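Local coordinates for protein ribonucleoside-diphosphate reductase subunit beta (Bacillus halodurans C-125, PDB 2RCC) that probably serves as the diiron subunit of a class I ribonucleotide reductase, which makes deoxyribonucleotides from ribonucleotides for DNA synthesis, at residues Ile213-Ile216 and Asn217-Glu220; Phe197-Leu200 and Ala201-Gln204; Thr69-Glu72 and Thr73-Glu76; Gly275-Pro278 and Glu279-Glu282. All coordinates share one frame; numbering follows the deposited sequence.

Contact 1: Ile213-Ile216 and Asn217-Glu220; sequences INYI and NRDE
The phenol ring of Tyr-215 and the guanidinium of Arg-218 run side by side with their planes only 5° apart. Over one guanidinium face sits Tyr-215 CD1, 3.9 Å from Arg-218 NH2, while the nitrogen meets the ring obliquely. The Trp-53 ring also meets that of Tyr-215, planes about 50° apart. At the guanidinium edge, in its plane, lies the carboxylate carbon of Asp-219, and a salt bridge of 3.0 Å joins Arg-218 NH1 to Asp-219 OD1. Arg-218 reaches this place by leaving the backbone with CG opposite N and then folding at chi3 (73°), which turns its end back along the helix. Along the backbone run four successive i to i+4 bonds, such as Asp-219 N to Tyr-215 O at 3.1 Å. This is a turn of helix 207-237 in the ferritin-like helical bundle of the reductase small subunit, and Glu-220 on it is probably an iron ligand. Asp-219 OD2 is hydrogen-bonded to both His-122, a probable ligand of the other iron, and Trp-53, consistent with the Trp-Asp-His radical-transfer relay of this family. Ile-216 packs on His-122 and on Tyr-126, the probable active-site tyrosine, and Ile-216 CG2 lies 4.4 Å from Glu-220 CG.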
loop_
_atom_site.group_PDB
_atom_site.type_symbol
_atom_site.label_atom_id
_atom_site.label_comp_id
_atom_site.label_asym_id
_atom_site.label_seq_id
_atom_site.Cartn_x
_atom_site.Cartn_y
_atom_site.Cartn_z
ATOM N N ILE A 213 18.728 -8.618 -1.732
ATOM C CA ILE A 213 18.278 -9.479 -0.629
ATOM C C ILE A 213 18.340 -8.726 0.711
ATOM O O ILE A 213 17.429 -8.827 1.531
ATOM C CB ILE A 213 19.124 -10.784 -0.510
ATOM C CG1 ILE A 213 18.928 -11.691 -1.730
ATOM C CG2 ILE A 213 18.767 -11.574 0.748
ATOM C CD1 ILE A 213 17.533 -12.286 -1.897
ATOM N N ASN A 214 19.416 -7.983 0.921
ATOM C CA ASN A 214 19.602 -7.218 2.131
ATOM C C ASN A 214 18.597 -6.074 2.237
ATOM O O ASN A 214 18.110 -5.813 3.324
ATOM C CB ASN A 214 21.028 -6.710 2.205
ATOM C CG ASN A 214 21.438 -6.292 3.607
ATOM O OD1 ASN A 214 21.892 -5.177 3.804
ATOM N ND2 ASN A 214 21.248 -7.178 4.590
ATOM N N TYR A 215 18.283 -5.398 1.119
ATOM C CA TYR A 215 17.202 -4.392 1.127
ATOM C C TYR A 215 15.864 -5.035 1.479
ATOM O O TYR A 215 15.117 -4.466 2.292
ATOM C CB TYR A 215 17.095 -3.658 -0.174
ATOM C CG TYR A 215 18.300 -2.793 -0.556
ATOM C CD1 TYR A 215 19.280 -2.417 0.368
ATOM C CD2 TYR A 215 18.397 -2.289 -1.838
ATOM C CE1 TYR A 215 20.349 -1.596 -0.023
ATOM C CE2 TYR A 215 19.432 -1.471 -2.213
ATOM C CZ TYR A 215 20.400 -1.130 -1.303
ATOM O OH TYR A 215 21.438 -0.304 -1.686
ATOM N N ILE A 216 15.579 -6.188 0.880
ATOM C CA ILE A 216 14.363 -6.947 1.210
ATOM C C ILE A 216 14.323 -7.318 2.705
ATOM O O ILE A 216 13.319 -7.079 3.395
ATOM C CB ILE A 216 14.214 -8.233 0.368
ATOM C CG1 ILE A 216 13.968 -7.904 -1.112
ATOM C CG2 ILE A 216 13.069 -9.158 0.947
ATOM C CD1 ILE A 216 14.146 -9.065 -2.128
ATOM N N ASN A 217 15.436 -7.859 3.193
ATOM C CA ASN A 217 15.570 -8.316 4.577
ATOM C C ASN A 217 15.427 -7.117 5.564
ATOM O O ASN A 217 14.830 -7.277 6.626
ATOM C CB ASN A 217 16.910 -9.079 4.711
ATOM C CG ASN A 217 16.946 -10.129 5.830
ATOM O OD1 ASN A 217 15.948 -10.492 6.450
ATOM N ND2 ASN A 217 18.143 -10.674 6.031
ATOM N N ARG A 218 15.947 -5.933 5.200
ATOM C CA ARG A 218 15.809 -4.697 5.986
ATOM C C ARG A 218 14.313 -4.289 6.090
ATOM O O ARG A 218 13.812 -3.940 7.163
ATOM C CB ARG A 218 16.614 -3.543 5.370
ATOM C CG ARG A 218 16.248 -2.126 5.900
ATOM C CD ARG A 218 17.161 -0.960 5.459
ATOM N NE ARG A 218 17.214 -0.345 4.096
ATOM C CZ ARG A 218 16.436 -0.495 2.998
ATOM N NH1 ARG A 218 15.345 -1.299 2.883
ATOM N NH2 ARG A 218 16.804 0.221 1.928
ATOM N N ASP A 219 13.621 -4.310 4.959
ATOM C CA ASP A 219 12.173 -4.052 4.957
ATOM C C ASP A 219 11.459 -5.059 5.862
ATOM O O ASP A 219 10.561 -4.705 6.618
ATOM C CB ASP A 219 11.581 -4.224 3.568
ATOM C CG ASP A 219 11.995 -3.151 2.585
ATOM O OD1 ASP A 219 12.430 -2.070 2.966
ATOM O OD2 ASP A 219 11.788 -3.390 1.388
ATOM N N GLU A 220 11.839 -6.325 5.761
ATOM C CA GLU A 220 11.201 -7.336 6.607
ATOM C C GLU A 220 11.374 -7.047 8.082
ATOM O O GLU A 220 10.462 -7.259 8.818
ATOM C CB GLU A 220 11.706 -8.718 6.311
ATOM C CG GLU A 220 11.294 -9.257 4.959
ATOM C CD GLU A 220 11.711 -10.716 4.827
ATOM O OE1 GLU A 220 12.894 -11.022 5.111
ATOM O OE2 GLU A 220 10.849 -11.531 4.425
#

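Contact 2: Phe197-Leu200 and Ala201-Gln204; sequences FYNL and ARNQ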
loop_
_atom_site.group_PDB
_atom_site.type_symbol
_atom_site.label_atom_id
_atom_site.label_comp_id
_atom_site.label_asym_id
_atom_site.label_seq_id
_atom_site.Cartn_x
_atom_site.Cartn_y
_atom_site.Cartn_z
ATOM N N PHE A 197 22.708 -16.338 0.003
ATOM C CA PHE A 197 23.099 -15.215 -0.800
ATOM C C PHE A 197 24.209 -14.405 -0.121
ATOM O O PHE A 197 25.185 -14.016 -0.778
ATOM C CB PHE A 197 21.884 -14.356 -1.171
ATOM C CG PHE A 197 20.887 -15.087 -2.015
ATOM C CD1 PHE A 197 21.224 -15.516 -3.281
ATOM C CD2 PHE A 197 19.636 -15.380 -1.539
ATOM C CE1 PHE A 197 20.317 -16.201 -4.056
ATOM C CE2 PHE A 197 18.730 -16.064 -2.321
ATOM C CZ PHE A 197 19.082 -16.472 -3.567
ATOM N N TYR A 198 24.079 -14.183 1.190
ATOM C CA TYR A 198 25.113 -13.434 1.920
ATOM C C TYR A 198 26.428 -14.204 1.980
ATOM O O TYR A 198 27.498 -13.578 1.977
ATOM C CB TYR A 198 24.662 -13.081 3.347
ATOM C CG TYR A 198 23.388 -12.261 3.452
ATOM C CD1 TYR A 198 23.103 -11.223 2.563
ATOM C CD2 TYR A 198 22.488 -12.491 4.493
ATOM C CE1 TYR A 198 21.931 -10.472 2.691
ATOM C CE2 TYR A 198 21.341 -11.758 4.626
ATOM C CZ TYR A 198 21.075 -10.752 3.730
ATOM O OH TYR A 198 19.933 -10.042 3.897
ATOM N N ASN A 199 26.354 -15.544 2.034
ATOM C CA ASN A 199 27.562 -16.390 2.045
ATOM C C ASN A 199 28.324 -16.201 0.743
ATOM O O ASN A 199 29.547 -16.266 0.732
ATOM C CB ASN A 199 27.196 -17.876 2.259
ATOM C CG ASN A 199 28.421 -18.811 2.275
ATOM O OD1 ASN A 199 29.315 -18.666 3.096
ATOM N ND2 ASN A 199 28.430 -19.785 1.379
ATOM N N LEU A 200 27.623 -16.005 -0.371
ATOM C CA LEU A 200 28.312 -15.734 -1.656
ATOM C C LEU A 200 29.004 -14.378 -1.657
ATOM O O LEU A 200 30.183 -14.265 -2.026
ATOM C CB LEU A 200 27.343 -15.830 -2.864
ATOM C CG LEU A 200 26.778 -17.219 -3.206
ATOM C CD1 LEU A 200 25.764 -17.162 -4.333
ATOM C CD2 LEU A 200 27.906 -18.197 -3.583
ATOM N N ALA A 201 28.292 -13.378 -1.172
ATOM C CA ALA A 201 28.726 -11.997 -1.225
ATOM C C ALA A 201 29.843 -11.684 -0.255
ATOM O O ALA A 201 30.684 -10.867 -0.586
ATOM C CB ALA A 201 27.543 -11.055 -1.032
ATOM N N ARG A 202 29.909 -12.369 0.896
ATOM C CA ARG A 202 31.014 -12.139 1.840
ATOM C C ARG A 202 32.333 -12.594 1.221
ATOM O O ARG A 202 33.374 -12.116 1.633
ATOM C CB ARG A 202 30.763 -12.824 3.181
ATOM C CG ARG A 202 30.926 -14.334 3.151
ATOM C CD ARG A 202 30.295 -14.937 4.333
ATOM N NE ARG A 202 30.525 -16.371 4.418
ATOM C CZ ARG A 202 31.614 -16.930 4.921
ATOM N NH1 ARG A 202 32.589 -16.191 5.435
ATOM N NH2 ARG A 202 31.717 -18.245 4.930
ATOM N N ASN A 203 32.256 -13.505 0.246
ATOM C CA ASN A 203 33.390 -13.967 -0.564
ATOM C C ASN A 203 33.465 -13.295 -1.959
ATOM O O ASN A 203 34.059 -13.838 -2.865
ATOM C CB ASN A 203 33.338 -15.503 -0.641
ATOM C CG ASN A 203 33.496 -16.145 0.747
ATOM O OD1 ASN A 203 34.256 -15.648 1.573
ATOM N ND2 ASN A 203 32.753 -17.194 1.020
ATOM N N GLN A 204 32.867 -12.105 -2.085
ATOM C CA GLN A 204 32.869 -11.278 -3.290
ATOM C C GLN A 204 32.167 -11.847 -4.537
ATOM O O GLN A 204 32.477 -11.434 -5.638
ATOM C CB GLN A 204 34.312 -10.891 -3.627
ATOM C CG GLN A 204 35.134 -10.334 -2.450
ATOM C CD GLN A 204 34.981 -8.844 -2.282
ATOM O OE1 GLN A 204 35.598 -8.074 -3.022
ATOM N NE2 GLN A 204 34.198 -8.422 -1.284
#
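Asn-199 and Arg-202 cross obliquely, the amide and guanidinium planes being 36° apart, and the arginine presents its NE side to the amide oxygen. Two nitrogens grip that one atom: Arg-202 NE lies 2.9 Å and Arg-202 NH2 3.1 Å from Asn-199 OD1, which stays near the guanidinium plane. The NH2 bond continues the line of the amide C=O (175°), whereas NE comes in from the flank, tilted from the carbonyl plane. With chi1 at 74°, Arg-202 CG stands between its own N and carbonyl carbon, and an extended chain from CG to NE then lies back along the helix past Asn-199 CA. Asn-203 ND2 sits over the centre of one guanidinium face, 4.0 Å above it, and a cation-pi contact with Trp-312 engages the same cation. Asn-199 ND2 is bonded to Pro-274 O, consistent with the modelled orientation of the amide. A leucine at Asn-199 would probably leave both Arg-202 nitrogens without this acceptor and the guanidinium freer to swing. Further along the chain, Gln-204, at positive phi, is the C-prime residue of the Schellman motif ending helix 191-202: its N bonds to Ala-201 O at 2.9 Å, and Lys-205 N to Leu-200 O.

Contact 3: Thr69-Glu72 and Thr73-Glu76; sequences TLTE and TEQE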
loop_
_atom_site.group_PDB
_atom_site.type_symbol
_atom_site.label_atom_id
_atom_site.label_comp_id
_atom_site.label_asym_id
_atom_site.label_seq_id
_atom_site.Cartn_x
_atom_site.Cartn_y
_atom_site.Cartn_z
ATOM N N THR A 69 31.027 -18.677 -13.041
ATOM C CA THR A 69 32.247 -18.982 -12.289
ATOM C C THR A 69 31.963 -19.744 -10.986
ATOM O O THR A 69 32.892 -20.247 -10.391
ATOM C CB THR A 69 33.086 -17.702 -11.968
ATOM O OG1 THR A 69 32.482 -16.973 -10.897
ATOM C CG2 THR A 69 33.215 -16.791 -13.212
ATOM N N LEU A 70 30.698 -19.777 -10.533
ATOM C CA LEU A 70 30.317 -20.499 -9.318
ATOM C C LEU A 70 30.324 -21.994 -9.588
ATOM O O LEU A 70 30.221 -22.416 -10.746
ATOM C CB LEU A 70 28.920 -20.078 -8.833
ATOM C CG LEU A 70 28.672 -18.766 -8.082
ATOM C CD1 LEU A 70 29.236 -17.528 -8.769
ATOM C CD2 LEU A 70 27.167 -18.637 -7.890
ATOM N N THR A 71 30.430 -22.798 -8.525
ATOM C CA THR A 71 30.412 -24.260 -8.672
ATOM C C THR A 71 29.035 -24.700 -9.210
ATOM O O THR A 71 28.065 -23.933 -9.144
ATOM C CB THR A 71 30.696 -25.016 -7.352
ATOM O OG1 THR A 71 29.553 -24.964 -6.486
ATOM C CG2 THR A 71 31.930 -24.465 -6.628
ATOM N N GLU A 72 28.940 -25.906 -9.783
ATOM C CA GLU A 72 27.638 -26.392 -10.262
ATOM C C GLU A 72 26.605 -26.432 -9.147
ATOM O O GLU A 72 25.454 -26.061 -9.369
ATOM C CB GLU A 72 27.703 -27.788 -10.882
ATOM C CG GLU A 72 28.354 -27.874 -12.232
ATOM C CD GLU A 72 28.109 -29.239 -12.896
ATOM O OE1 GLU A 72 26.924 -29.645 -13.053
ATOM O OE2 GLU A 72 29.103 -29.894 -13.266
ATOM N N THR A 73 27.020 -26.872 -7.956
ATOM C CA THR A 73 26.105 -26.948 -6.836
ATOM C C THR A 73 25.655 -25.543 -6.399
ATOM O O THR A 73 24.495 -25.357 -6.069
ATOM C CB THR A 73 26.711 -27.766 -5.689
ATOM O OG1 THR A 73 27.204 -29.011 -6.214
ATOM C CG2 THR A 73 25.672 -28.035 -4.643
ATOM N N GLU A 74 26.573 -24.562 -6.431
ATOM C CA GLU A 74 26.224 -23.161 -6.092
ATOM C C GLU A 74 25.218 -22.564 -7.094
ATOM O O GLU A 74 24.245 -21.949 -6.701
ATOM C CB GLU A 74 27.480 -22.282 -6.027
ATOM C CG GLU A 74 28.343 -22.567 -4.821
ATOM C CD GLU A 74 29.742 -21.962 -4.877
ATOM O OE1 GLU A 74 30.225 -21.462 -5.940
ATOM O OE2 GLU A 74 30.375 -22.010 -3.810
ATOM N N GLN A 75 25.439 -22.798 -8.385
ATOM C CA GLN A 75 24.522 -22.318 -9.441
ATOM C C GLN A 75 23.150 -22.944 -9.310
ATOM O O GLN A 75 22.129 -22.251 -9.392
ATOM C CB GLN A 75 25.084 -22.619 -10.821
ATOM C CG GLN A 75 26.369 -21.903 -11.175
ATOM C CD GLN A 75 26.864 -22.272 -12.576
ATOM O OE1 GLN A 75 26.066 -22.454 -13.478
ATOM N NE2 GLN A 75 28.152 -22.371 -12.752
ATOM N N GLU A 76 23.116 -24.245 -9.065
ATOM C CA GLU A 76 21.847 -24.942 -8.852
ATOM C C GLU A 76 21.078 -24.474 -7.622
ATOM O O GLU A 76 19.868 -24.262 -7.710
ATOM C CB GLU A 76 22.042 -26.472 -8.838
ATOM C CG GLU A 76 22.369 -27.078 -10.192
ATOM C CD GLU A 76 21.253 -26.874 -11.223
ATOM O OE1 GLU A 76 20.056 -27.023 -10.853
ATOM O OE2 GLU A 76 21.586 -26.554 -12.396
#
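Thr-71 N donates to Glu-74 OE1 at 2.9 Å and a nearly straight 165°, one half of a capping box at the start of helix 72-87. The other half runs the opposite way: Glu-74 N donates to Thr-71 OG1 at 3.0 Å. Thr-71 is the N-cap residue, and its chi1 of 75° sets OG1 between the backbone N and the carbonyl carbon, facing the first turn of the helix, where it can accept a backbone N-H. Glu-74 answers with an extended chain that doubles back past the threonine; its CG comes within 3.2 Å of Thr-71 OG1, and its carboxylate is met by Thr-71 N from above its plane.

A second side chain reaches back across the cap. Gln-75 NE2 donates to Leu-70 O at 2.9 Å, with the acceptor near the plane of the Gln-75 amide but the nitrogen standing above the carbonyl plane of Leu-70. The loop carbonyl just before the N-cap is thus held by a side chain of the helix, and Phe-67 packs against that glutamine. Pro-274 lies against Glu-74 from a separate loop. Carboxylates at Glu-72 and Glu-74 would probably interact favourably with the positive end of the helix dipole. The regular helical pattern begins with Gln-75 N to Thr-71 O, and one step on, Glu-76 N donates to Glu-72 O at 3.0 Å.

Contact 4: Gly275-Pro278 and Glu279-Glu282; sequences GINP and EDME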
loop_
_atom_site.group_PDB
_atom_site.type_symbol
_atom_site.label_atom_id
_atom_site.label_comp_id
_atom_site.label_asym_id
_atom_site.label_seq_id
_atom_site.Cartn_x
_atom_site.Cartn_y
_atom_site.Cartn_z
ATOM N N GLY A 275 31.444 -23.042 2.700
ATOM C CA GLY A 275 31.185 -21.933 3.593
ATOM C C GLY A 275 29.964 -22.047 4.472
ATOM O O GLY A 275 29.865 -21.254 5.389
ATOM N N ILE A 276 29.069 -23.018 4.215
ATOM C CA ILE A 276 27.873 -23.212 5.025
ATOM C C ILE A 276 27.952 -24.559 5.737
ATOM O O ILE A 276 27.893 -25.604 5.098
ATOM C CB ILE A 276 26.588 -23.162 4.181
ATOM C CG1 ILE A 276 26.482 -21.859 3.378
ATOM C CG2 ILE A 276 25.355 -23.316 5.080
ATOM C CD1 ILE A 276 26.401 -20.611 4.215
ATOM N N ASN A 277 28.121 -24.532 7.057
ATOM C CA ASN A 277 28.140 -25.751 7.875
ATOM C C ASN A 277 26.677 -25.949 8.267
ATOM O O ASN A 277 26.056 -25.040 8.825
ATOM C CB ASN A 277 29.059 -25.617 9.099
ATOM C CG ASN A 277 28.883 -26.751 10.088
ATOM O OD1 ASN A 277 28.044 -26.671 10.968
ATOM N ND2 ASN A 277 29.703 -27.801 9.969
ATOM N N PRO A 278 26.102 -27.107 7.955
ATOM C CA PRO A 278 24.691 -27.296 8.297
ATOM C C PRO A 278 24.348 -27.231 9.789
ATOM O O PRO A 278 23.280 -26.749 10.116
ATOM C CB PRO A 278 24.361 -28.666 7.703
ATOM C CG PRO A 278 25.635 -29.320 7.445
ATOM C CD PRO A 278 26.672 -28.272 7.246
ATOM N N GLU A 279 25.247 -27.668 10.677
ATOM C CA GLU A 279 24.993 -27.608 12.113
ATOM C C GLU A 279 24.926 -26.124 12.586
ATOM O O GLU A 279 24.056 -25.736 13.390
ATOM C CB GLU A 279 26.024 -28.461 12.891
ATOM C CG GLU A 279 25.904 -29.998 12.653
ATOM C CD GLU A 279 26.367 -30.517 11.256
ATOM O OE1 GLU A 279 27.157 -29.830 10.553
ATOM O OE2 GLU A 279 25.930 -31.629 10.861
ATOM N N ASP A 280 25.834 -25.301 12.056
ATOM C CA ASP A 280 25.853 -23.872 12.333
ATOM C C ASP A 280 24.599 -23.182 11.803
ATOM O O ASP A 280 24.084 -22.296 12.466
ATOM C CB ASP A 280 27.062 -23.167 11.677
ATOM C CG ASP A 280 28.413 -23.447 12.383
ATOM O OD1 ASP A 280 28.457 -23.886 13.556
ATOM O OD2 ASP A 280 29.445 -23.193 11.732
HETATM N N MSE A 281 24.132 -23.571 10.613
HETATM C CA MSE A 281 22.914 -23.003 10.058
HETATM C C MSE A 281 21.687 -23.361 10.899
HETATM O O MSE A 281 20.820 -22.532 11.104
HETATM C CB MSE A 281 22.678 -23.496 8.607
HETATM C CG MSE A 281 21.488 -22.817 7.909
HETATM SE SE MSE A 281 21.736 -20.945 7.606
HETATM C CE MSE A 281 22.555 -21.089 5.845
ATOM N N GLU A 282 21.601 -24.608 11.340
ATOM C CA GLU A 282 20.481 -25.042 12.144
ATOM C C GLU A 282 20.461 -24.278 13.469
ATOM O O GLU A 282 19.395 -23.831 13.879
ATOM C CB GLU A 282 20.475 -26.576 12.285
ATOM C CG GLU A 282 20.098 -27.194 10.921
ATOM C CD GLU A 282 19.980 -28.688 10.899
ATOM O OE1 GLU A 282 20.197 -29.322 11.930
ATOM O OE2 GLU A 282 19.689 -29.224 9.806
HETATM O O HOH W 1 29.051 -22.021 8.519
#
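Asn-277 OD1 receives the backbone N-H of Asp-280 at 2.8 Å, in the plane of the amide carbonyl, which makes Asn-277 the N-cap of helix 278-295. Its CG stands anti to the backbone N (chi1 169°), and this brings the amide oxygen to the first-turn N-H of Asp-280. Pro-278 follows as the first helical residue, where its lack of an N-H costs no intrahelical bond. Glu-279 is bent at chi2 and runs alongside the proline ring, with OE1 3.5 Å from Pro-278 CG.

Around this first shell the loop is tied back through water. The water accepts from Asn-277 N at 3.1 Å and donates weakly to Gly-275 O and to Asp-280 OD2, the latter at 3.4 Å. Asp-280 thus has at most a weak water-mediated link to the N-cap backbone, while its OD2 also lies against Asn-277 CB at 3.6 Å. An alanine in place of Asp-280 would probably cost the water its weak acceptor there and leave that side of Asn-277 CB without its neighbour.

Further out, Phe-265 of helix 244-268 packs on Ile-276, Pro-278 and Met-281, and Arg-266 forms a salt bridge with Glu-282. The side chain of Met-281, present as selenomethionine, is bent at chi2 and chi3 and curls toward the loop, where Met-281 CE meets Ile-276 CG2 at 3.7 Å in one modelled conformer of the isoleucine. The backbone N of Met-281 donates to Asn-277 O at 3.0 Å.

Overall arrangement
The centre of contact 1 is about 10 Å, and that of contact 3 about 27 Å, from the centre of the chain; contact 3 is the surface contact. Contacts 1, 2 and 4 are partly buried, the centres of 2 and 4 about 22 Å from the chain centre, and contact 1 alone holds a probable iron ligand. Contact 2 touches all three others: Tyr-198 OH probably hydrogen-bonds to Asn-214 ND2 of contact 1, and in the modelled conformers Leu-200 packs on Leu-70 of contact 3 and Asn-199 on Ile-276 of contact 4. Contacts 3 and 4 both start helices, by a capping box and by an asparagine cap backed by water, whereas contact 2 ends one. Mid-helix contact 1 instead pairs charges near the probable radical route.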